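Tyrosine aminotransferase (Leishmania infantum, PDB 4IX8) probably catalyses the pyridoxal phosphate-dependent transfer of the amino group of tyrosine to 2-oxoglutarate, like other aminotransferases of class one. Local coordinates at residues T120-Q132 against A253-D267. Sequence-based numbering, arbitrary orientation.
Sequences TYWRRFCQTKSRQ and AEMVLNNGIFTSVAD
In the large, pyridoxal phosphate-binding domain of this aminotransferase fold, the end of helix 112-122, the link after it and the start of helix 129-133 pack on the long loop joining parallel strands 246-249 and 274-279, and Asp267 accepts three of the five direct hydrogen bonds across the contact. Its OD1 accepts from Gln127 N at 2.8 Å and from Arg131 NH1 at 3.0 Å, a salt bridge; the two donors reach it from opposite faces of the carboxylate. OD2 turns its syn lone pair to Gln127 NE2, almost straight (176°), and also pairs with Arg229, while Arg131 has a second acid in Asp269. One water ties Phe125 O to Phe262 O and Ser264 N. The Phe262 edge points at the Phe125 face in a T-shaped stack (planes at 87°), and Ala253 CB packs 3.9 Å from Phe125 CZ. Ala266 CB touches both Cys126 SG and the Trp122 edge at CD1. With OG anti to its backbone N (chi1 175°), Ser264 accepts from Trp122 NE1 in the indole plane, while Glu250 binds the same hydroxyl. At the far end, Tyr121 OH donates to the anti lone pair of Glu254 OE2 at 2.8 Å, ring and carboxylate nearly coplanar.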
ATOM      1  N   THR A 120     -22.157   4.869  -6.696  1.00 43.85           N
ATOM      2  CA  THR A 120     -23.575   4.579  -6.476  1.00 44.12           C
ATOM      3  C   THR A 120     -23.862   4.407  -4.994  1.00 41.92           C
ATOM      4  O   THR A 120     -24.883   4.877  -4.489  1.00 40.74           O
ATOM      5  CB  THR A 120     -24.005   3.310  -7.192  1.00 46.95           C
ATOM      6  OG1 THR A 120     -23.780   3.464  -8.600  1.00 50.11           O
ATOM      7  CG2 THR A 120     -25.473   3.001  -6.913  1.00 47.70           C
ATOM      8  N   TYR A 121     -22.949   3.726  -4.305  1.00 42.43           N
ATOM      9  CA  TYR A 121     -23.083   3.483  -2.861  1.00 38.23           C
ATOM     10  C   TYR A 121     -23.102   4.762  -2.043  1.00 37.24           C
ATOM     11  O   TYR A 121     -23.950   4.921  -1.183  1.00 37.80           O
ATOM     12  CB  TYR A 121     -21.943   2.572  -2.387  1.00 39.71           C
ATOM     13  CG  TYR A 121     -21.720   2.487  -0.887  1.00 36.29           C
ATOM     14  CD1 TYR A 121     -22.461   1.625  -0.076  1.00 41.53           C
ATOM     15  CD2 TYR A 121     -20.692   3.188  -0.300  1.00 34.91           C
ATOM     16  CE1 TYR A 121     -22.209   1.542   1.326  1.00 36.55           C
ATOM     17  CE2 TYR A 121     -20.432   3.104   1.047  1.00 33.97           C
ATOM     18  CZ  TYR A 121     -21.184   2.307   1.859  1.00 37.32           C
ATOM     19  OH  TYR A 121     -20.864   2.285   3.195  1.00 40.87           O
ATOM     20  N   TRP A 122     -22.224   5.706  -2.363  1.00 37.84           N
ATOM     21  CA  TRP A 122     -22.092   6.910  -1.543  1.00 37.74           C
ATOM     22  C   TRP A 122     -23.287   7.834  -1.740  1.00 37.47           C
ATOM     23  O   TRP A 122     -23.533   8.715  -0.918  1.00 41.29           O
ATOM     24  CB  TRP A 122     -20.793   7.677  -1.845  1.00 33.50           C
ATOM     25  CG  TRP A 122     -20.326   8.325  -0.575  1.00 36.92           C
ATOM     26  CD1 TRP A 122     -20.628   9.582  -0.125  1.00 36.15           C
ATOM     27  CD2 TRP A 122     -19.532   7.712   0.459  1.00 32.80           C
ATOM     28  NE1 TRP A 122     -20.050   9.794   1.110  1.00 39.29           N
ATOM     29  CE2 TRP A 122     -19.397   8.652   1.496  1.00 33.63           C
ATOM     30  CE3 TRP A 122     -18.926   6.462   0.600  1.00 35.02           C
ATOM     31  CZ2 TRP A 122     -18.675   8.384   2.643  1.00 32.52           C
ATOM     32  CZ3 TRP A 122     -18.217   6.197   1.751  1.00 35.94           C
ATOM     33  CH2 TRP A 122     -18.095   7.147   2.751  1.00 31.52           C
ATOM     34  N   ARG A 123     -24.063   7.578  -2.790  1.00 44.28           N
ATOM     35  CA  ARG A 123     -25.251   8.367  -3.085  1.00 46.24           C
ATOM     36  C   ARG A 123     -26.297   8.266  -2.004  1.00 47.87           C
ATOM     37  O   ARG A 123     -27.090   9.179  -1.835  1.00 52.10           O
ATOM     38  CB  ARG A 123     -25.851   7.937  -4.420  1.00 54.00           C
ATOM     39  CG  ARG A 123     -24.853   8.103  -5.545  1.00 62.62           C
ATOM     40  CD  ARG A 123     -25.470   8.586  -6.821  1.00 66.26           C
ATOM     41  NE  ARG A 123     -24.465   9.035  -7.784  1.00 56.55           N
ATOM     42  CZ  ARG A 123     -24.773   9.405  -9.023  1.00 71.27           C
ATOM     43  NH1 ARG A 123     -26.054   9.362  -9.438  1.00 65.48           N
ATOM     44  NH2 ARG A 123     -23.811   9.820  -9.845  1.00 78.28           N
ATOM     45  N   ARG A 124     -26.277   7.169  -1.254  1.00 46.71           N
ATOM     46  CA  ARG A 124     -27.266   6.955  -0.211  1.00 46.34           C
ATOM     47  C   ARG A 124     -27.052   7.914   0.945  1.00 48.47           C
ATOM     48  O   ARG A 124     -27.931   8.087   1.778  1.00 59.31           O
ATOM     49  CB  ARG A 124     -27.205   5.509   0.282  1.00 41.13           C
ATOM     50  CG  ARG A 124     -25.944   5.180   1.137  1.00 63.25           C
ATOM     51  CD  ARG A 124     -25.675   3.663   1.289  1.00 58.38           C
ATOM     52  NE  ARG A 124     -26.048   2.916   0.077  1.00 59.55           N
ATOM     53  CZ  ARG A 124     -26.154   1.590  -0.013  1.00 56.36           C
ATOM     54  NH1 ARG A 124     -25.962   0.815   1.047  1.00 53.29           N
ATOM     55  NH2 ARG A 124     -26.510   1.040  -1.159  1.00 59.74           N
ATOM     56  N   PHE A 125     -25.876   8.518   1.007  1.00 43.29           N
ATOM     57  CA  PHE A 125     -25.563   9.479   2.054  1.00 42.18           C
ATOM     58  C   PHE A 125     -25.968  10.896   1.670  1.00 44.21           C
ATOM     59  O   PHE A 125     -25.783  11.840   2.456  1.00 45.68           O
ATOM     60  CB  PHE A 125     -24.080   9.439   2.373  1.00 37.31           C
ATOM     61  CG  PHE A 125     -23.635   8.133   2.976  1.00 44.96           C
ATOM     62  CD1 PHE A 125     -24.288   7.611   4.087  1.00 41.94           C
ATOM     63  CD2 PHE A 125     -22.553   7.431   2.438  1.00 39.76           C
ATOM     64  CE1 PHE A 125     -23.887   6.398   4.652  1.00 43.98           C
ATOM     65  CE2 PHE A 125     -22.148   6.196   3.004  1.00 40.74           C
ATOM     66  CZ  PHE A 125     -22.811   5.685   4.107  1.00 45.06           C
ATOM     67  N   CYS A 126     -26.519  11.030   0.462  1.00 48.83           N
ATOM     68  CA  CYS A 126     -26.973  12.314  -0.066  1.00 47.45           C
ATOM     69  C   CYS A 126     -28.486  12.342  -0.148  1.00 48.59           C
ATOM     70  O   CYS A 126     -29.102  11.425  -0.675  1.00 46.89           O
ATOM     71  CB  CYS A 126     -26.363  12.569  -1.440  1.00 47.01           C
ATOM     72  SG  CYS A 126     -24.546  12.533  -1.403  1.00 47.11           S
ATOM     73  N   GLN A 127     -29.094  13.392   0.384  1.00 46.46           N
ATOM     74  CA  GLN A 127     -30.542  13.434   0.455  1.00 47.81           C
ATOM     75  C   GLN A 127     -31.220  13.990  -0.792  1.00 56.53           C
ATOM     76  O   GLN A 127     -32.434  14.024  -0.845  1.00 65.54           O
ATOM     77  CB  GLN A 127     -30.978  14.276   1.650  1.00 48.38           C
ATOM     78  CG  GLN A 127     -30.530  13.750   2.991  1.00 47.36           C
ATOM     79  CD  GLN A 127     -31.001  14.635   4.123  1.00 56.53           C
ATOM     80  OE1 GLN A 127     -32.195  14.716   4.407  1.00 62.40           O
ATOM     81  NE2 GLN A 127     -30.067  15.339   4.754  1.00 58.31           N
ATOM     82  N   THR A 128     -30.465  14.354  -1.821  1.00 63.37           N
ATOM     83  CA  THR A 128     -31.043  15.055  -2.972  1.00 64.59           C
ATOM     84  C   THR A 128     -30.414  14.649  -4.309  1.00 61.63           C
ATOM     85  O   THR A 128     -29.245  14.242  -4.359  1.00 58.41           O
ATOM     86  CB  THR A 128     -30.885  16.574  -2.778  1.00 75.21           C
ATOM     87  OG1 THR A 128     -31.539  16.955  -1.563  1.00 72.88           O
ATOM     88  CG2 THR A 128     -31.512  17.347  -3.912  1.00 84.86           C
ATOM     89  N   LYS A 129     -31.185  14.809  -5.388  1.00 57.63           N
ATOM     90  CA  LYS A 129     -30.762  14.397  -6.722  1.00 59.39           C
ATOM     91  C   LYS A 129     -29.515  15.167  -7.140  1.00 52.15           C
ATOM     92  O   LYS A 129     -28.613  14.601  -7.753  1.00 59.29           O
ATOM     93  CB  LYS A 129     -31.890  14.596  -7.753  1.00 54.01           C
ATOM     94  N   SER A 130     -29.474  16.457  -6.836  1.00 54.65           N
ATOM     95  CA  SER A 130     -28.327  17.283  -7.207  1.00 60.77           C
ATOM     96  C   SER A 130     -27.056  16.890  -6.454  1.00 54.10           C
ATOM     97  O   SER A 130     -25.960  16.935  -7.008  1.00 54.12           O
ATOM     98  CB  SER A 130     -28.642  18.757  -6.951  1.00 67.30           C
ATOM     99  OG  SER A 130     -29.082  18.921  -5.614  1.00 74.75           O
ATOM    100  N   ARG A 131     -27.210  16.569  -5.172  1.00 51.72           N
ATOM    101  CA  ARG A 131     -26.097  16.104  -4.343  1.00 45.71           C
ATOM    102  C   ARG A 131     -25.670  14.749  -4.842  1.00 45.85           C
ATOM    103  O   ARG A 131     -24.497  14.439  -4.901  1.00 50.23           O
ATOM    104  CB  ARG A 131     -26.492  16.047  -2.874  1.00 43.38           C
ATOM    105  CG  ARG A 131     -26.582  17.396  -2.217  1.00 45.97           C
ATOM    106  CD  ARG A 131     -27.257  17.310  -0.856  1.00 44.54           C
ATOM    107  NE  ARG A 131     -27.709  18.636  -0.428  1.00 46.37           N
ATOM    108  CZ  ARG A 131     -28.402  18.884   0.685  1.00 50.34           C
ATOM    109  NH1 ARG A 131     -28.765  17.894   1.490  1.00 48.11           N
ATOM    110  NH2 ARG A 131     -28.786  20.123   0.963  1.00 49.66           N
ATOM    111  N   GLN A 132     -26.639  13.931  -5.204  1.00 41.71           N
ATOM    112  CA  GLN A 132     -26.327  12.626  -5.742  1.00 41.96           C
ATOM    113  C   GLN A 132     -25.621  12.778  -7.094  1.00 46.90           C
ATOM    114  O   GLN A 132     -24.635  12.102  -7.366  1.00 55.24           O
ATOM    115  CB  GLN A 132     -27.606  11.807  -5.885  1.00 43.56           C
ATOM    116  CG  GLN A 132     -28.172  11.276  -4.564  1.00 52.95           C
ATOM    117  CD  GLN A 132     -29.611  10.791  -4.692  1.00 57.76           C
ATOM    118  OE1 GLN A 132     -30.164  10.733  -5.781  1.00 61.67           O
ATOM    119  NE2 GLN A 132     -30.220  10.461  -3.577  1.00 58.39           N
ATOM    120  N   ALA A 253     -18.545   5.611   8.490  1.00 37.21           N
ATOM    121  CA  ALA A 253     -19.865   6.081   8.057  1.00 37.78           C
ATOM    122  C   ALA A 253     -21.039   5.152   8.422  1.00 36.75           C
ATOM    123  O   ALA A 253     -22.109   5.644   8.738  1.00 43.44           O
ATOM    124  CB  ALA A 253     -19.874   6.290   6.531  1.00 32.07           C
ATOM    125  N   GLU A 254     -20.832   3.835   8.382  1.00 34.35           N
ATOM    126  CA  GLU A 254     -21.888   2.827   8.609  1.00 34.97           C
ATOM    127  C   GLU A 254     -21.993   2.439  10.072  1.00 36.85           C
ATOM    128  O   GLU A 254     -22.834   1.601  10.441  1.00 45.96           O
ATOM    129  CB  GLU A 254     -21.594   1.557   7.817  1.00 35.25           C
ATOM    130  CG  GLU A 254     -21.650   1.700   6.288  1.00 44.78           C
ATOM    131  CD  GLU A 254     -22.996   1.333   5.717  1.00 49.56           C
ATOM    132  OE1 GLU A 254     -23.853   0.821   6.462  1.00 54.76           O
ATOM    133  OE2 GLU A 254     -23.176   1.497   4.502  1.00 48.75           O
ATOM    134  N   MET A 255     -21.087   2.984  10.885  1.00 37.16           N
ATOM    135  CA  MET A 255     -20.939   2.551  12.276  1.00 41.42           C
ATOM    136  C   MET A 255     -21.319   3.634  13.283  1.00 40.82           C
ATOM    137  O   MET A 255     -20.577   3.903  14.230  1.00 40.06           O
ATOM    138  CB  MET A 255     -19.529   2.074  12.495  1.00 34.19           C
ATOM    139  CG  MET A 255     -19.388   0.673  11.966  1.00 52.88           C
ATOM    140  SD  MET A 255     -17.671   0.348  11.537  1.00 49.90           S
ATOM    141  CE  MET A 255     -17.118  -0.262  13.133  1.00 35.14           C
ATOM    142  N   VAL A 256     -22.432   4.312  13.006  1.00 44.09           N
ATOM    143  CA  VAL A 256     -23.069   5.196  13.972  1.00 41.39           C
ATOM    144  C   VAL A 256     -23.966   4.391  14.893  1.00 41.51           C
ATOM    145  O   VAL A 256     -24.700   3.513  14.426  1.00 54.09           O
ATOM    146  CB  VAL A 256     -23.901   6.272  13.280  1.00 46.57           C
ATOM    147  CG1 VAL A 256     -24.541   7.231  14.323  1.00 43.03           C
ATOM    148  CG2 VAL A 256     -23.043   7.037  12.299  1.00 44.33           C
ATOM    149  N   LEU A 257     -23.973   4.749  16.177  1.00 41.48           N
ATOM    150  CA  LEU A 257     -24.754   4.049  17.221  1.00 40.56           C
ATOM    151  C   LEU A 257     -26.060   4.769  17.582  1.00 42.73           C
ATOM    152  O   LEU A 257     -26.295   5.898  17.175  1.00 44.82           O
ATOM    153  CB  LEU A 257     -23.930   3.913  18.498  1.00 40.57           C
ATOM    154  CG  LEU A 257     -22.457   3.527  18.354  1.00 41.52           C
ATOM    155  CD1 LEU A 257     -21.833   3.323  19.718  1.00 43.05           C
ATOM    156  CD2 LEU A 257     -22.338   2.275  17.522  1.00 48.21           C
ATOM    157  N   ASN A 258     -26.909   4.098  18.341  1.00 44.66           N
ATOM    158  CA  ASN A 258     -28.059   4.753  18.960  1.00 51.68           C
ATOM    159  C   ASN A 258     -28.986   5.469  17.961  1.00 49.33           C
ATOM    160  O   ASN A 258     -29.544   6.504  18.292  1.00 51.13           O
ATOM    161  CB  ASN A 258     -27.552   5.762  20.018  1.00 49.14           C
ATOM    162  CG  ASN A 258     -26.623   5.120  21.058  1.00 48.42           C
ATOM    163  OD1 ASN A 258     -26.828   3.967  21.447  1.00 46.38           O
ATOM    164  ND2 ASN A 258     -25.571   5.854  21.480  1.00 43.88           N
ATOM    165  N   ASN A 259     -29.206   4.883  16.777  1.00 47.84           N
ATOM    166  CA  ASN A 259     -30.113   5.470  15.772  1.00 51.78           C
ATOM    167  C   ASN A 259     -29.658   6.877  15.328  1.00 49.32           C
ATOM    168  O   ASN A 259     -30.458   7.693  14.862  1.00 56.15           O
ATOM    169  CB  ASN A 259     -31.545   5.523  16.303  1.00 49.08           C
ATOM    170  N   GLY A 260     -28.371   7.156  15.510  1.00 51.57           N
ATOM    171  CA  GLY A 260     -27.778   8.431  15.114  1.00 47.92           C
ATOM    172  C   GLY A 260     -27.816   8.660  13.610  1.00 44.88           C
ATOM    173  O   GLY A 260     -28.006   7.726  12.838  1.00 51.76           O
ATOM    174  N   ILE A 261     -27.687   9.917  13.207  1.00 48.68           N
ATOM    175  CA  ILE A 261     -27.630  10.292  11.798  1.00 53.32           C
ATOM    176  C   ILE A 261     -26.219  10.633  11.392  1.00 45.54           C
ATOM    177  O   ILE A 261     -25.584  11.479  11.992  1.00 38.98           O
ATOM    178  CB  ILE A 261     -28.516  11.504  11.494  1.00 59.74           C
ATOM    179  CG1 ILE A 261     -29.974  11.189  11.822  1.00 59.53           C
ATOM    180  CG2 ILE A 261     -28.383  11.936  10.011  1.00 43.00           C
ATOM    181  CD1 ILE A 261     -30.779  12.461  12.059  1.00 68.77           C
ATOM    182  N   PHE A 262     -25.739   9.985  10.352  1.00 38.81           N
ATOM    183  CA  PHE A 262     -24.426  10.305   9.864  1.00 38.81           C
ATOM    184  C   PHE A 262     -24.585  11.384   8.810  1.00 39.30           C
ATOM    185  O   PHE A 262     -25.463  11.298   7.945  1.00 45.87           O
ATOM    186  CB  PHE A 262     -23.719   9.093   9.303  1.00 42.66           C
ATOM    187  CG  PHE A 262     -22.496   9.451   8.489  1.00 39.19           C
ATOM    188  CD1 PHE A 262     -21.409  10.058   9.084  1.00 35.68           C
ATOM    189  CD2 PHE A 262     -22.423   9.136   7.145  1.00 37.22           C
ATOM    190  CE1 PHE A 262     -20.289  10.390   8.333  1.00 41.89           C
ATOM    191  CE2 PHE A 262     -21.305   9.458   6.400  1.00 35.67           C
ATOM    192  CZ  PHE A 262     -20.240  10.070   6.987  1.00 40.53           C
ATOM    193  N   THR A 263     -23.775  12.424   8.929  1.00 39.22           N
ATOM    194  CA  THR A 263     -23.762  13.521   7.957  1.00 42.52           C
ATOM    195  C   THR A 263     -22.449  13.515   7.186  1.00 38.19           C
ATOM    196  O   THR A 263     -21.409  13.940   7.705  1.00 36.93           O
ATOM    197  CB  THR A 263     -23.930  14.914   8.648  1.00 37.49           C
ATOM    198  OG1 THR A 263     -25.130  14.949   9.443  1.00 39.38           O
ATOM    199  CG2 THR A 263     -24.032  16.006   7.625  1.00 39.26           C
ATOM    200  N   SER A 264     -22.504  13.102   5.919  1.00 42.11           N
ATOM    201  CA  SER A 264     -21.322  13.103   5.055  1.00 31.34           C
ATOM    202  C   SER A 264     -21.088  14.498   4.483  1.00 33.26           C
ATOM    203  O   SER A 264     -22.035  15.228   4.250  1.00 37.75           O
ATOM    204  CB  SER A 264     -21.501  12.086   3.916  1.00 34.41           C
ATOM    205  OG  SER A 264     -20.420  12.133   2.970  1.00 30.70           O
ATOM    206  N   VAL A 265     -19.835  14.887   4.265  1.00 34.97           N
ATOM    207  CA  VAL A 265     -19.567  16.204   3.683  1.00 32.87           C
ATOM    208  C   VAL A 265     -20.120  16.244   2.276  1.00 35.25           C
ATOM    209  O   VAL A 265     -20.243  17.310   1.666  1.00 41.37           O
ATOM    210  CB  VAL A 265     -18.048  16.577   3.700  1.00 29.22           C
ATOM    211  CG1 VAL A 265     -17.557  16.658   5.116  1.00 31.31           C
ATOM    212  CG2 VAL A 265     -17.220  15.598   2.902  1.00 27.54           C
ATOM    213  N   ALA A 266     -20.474  15.080   1.753  1.00 35.83           N
ATOM    214  CA  ALA A 266     -21.136  14.979   0.460  1.00 33.92           C
ATOM    215  C   ALA A 266     -22.553  15.562   0.442  1.00 40.27           C
ATOM    216  O   ALA A 266     -23.042  15.961  -0.634  1.00 41.66           O
ATOM    217  CB  ALA A 266     -21.203  13.540   0.037  1.00 36.93           C
ATOM    218  N   ASP A 267     -23.224  15.567   1.597  1.00 33.93           N
ATOM    219  CA  ASP A 267     -24.667  15.886   1.659  1.00 42.28           C
ATOM    220  C   ASP A 267     -24.945  17.372   1.807  1.00 42.40           C
ATOM    221  O   ASP A 267     -25.757  17.781   2.634  1.00 42.78           O
ATOM    222  CB  ASP A 267     -25.306  15.140   2.840  1.00 48.69           C
ATOM    223  CG  ASP A 267     -26.813  15.147   2.801  1.00 50.38           C
ATOM    224  OD1 ASP A 267     -27.374  15.234   1.693  1.00 45.81           O
ATOM    225  OD2 ASP A 267     -27.428  15.085   3.894  1.00 54.77           O
TER
HETATM  226  O   HOH W   1     -24.901  11.857   4.986  1.00 29.81           O
HETATM  227  O   HOH W   2     -22.539  15.760  -3.340  1.00 35.81           O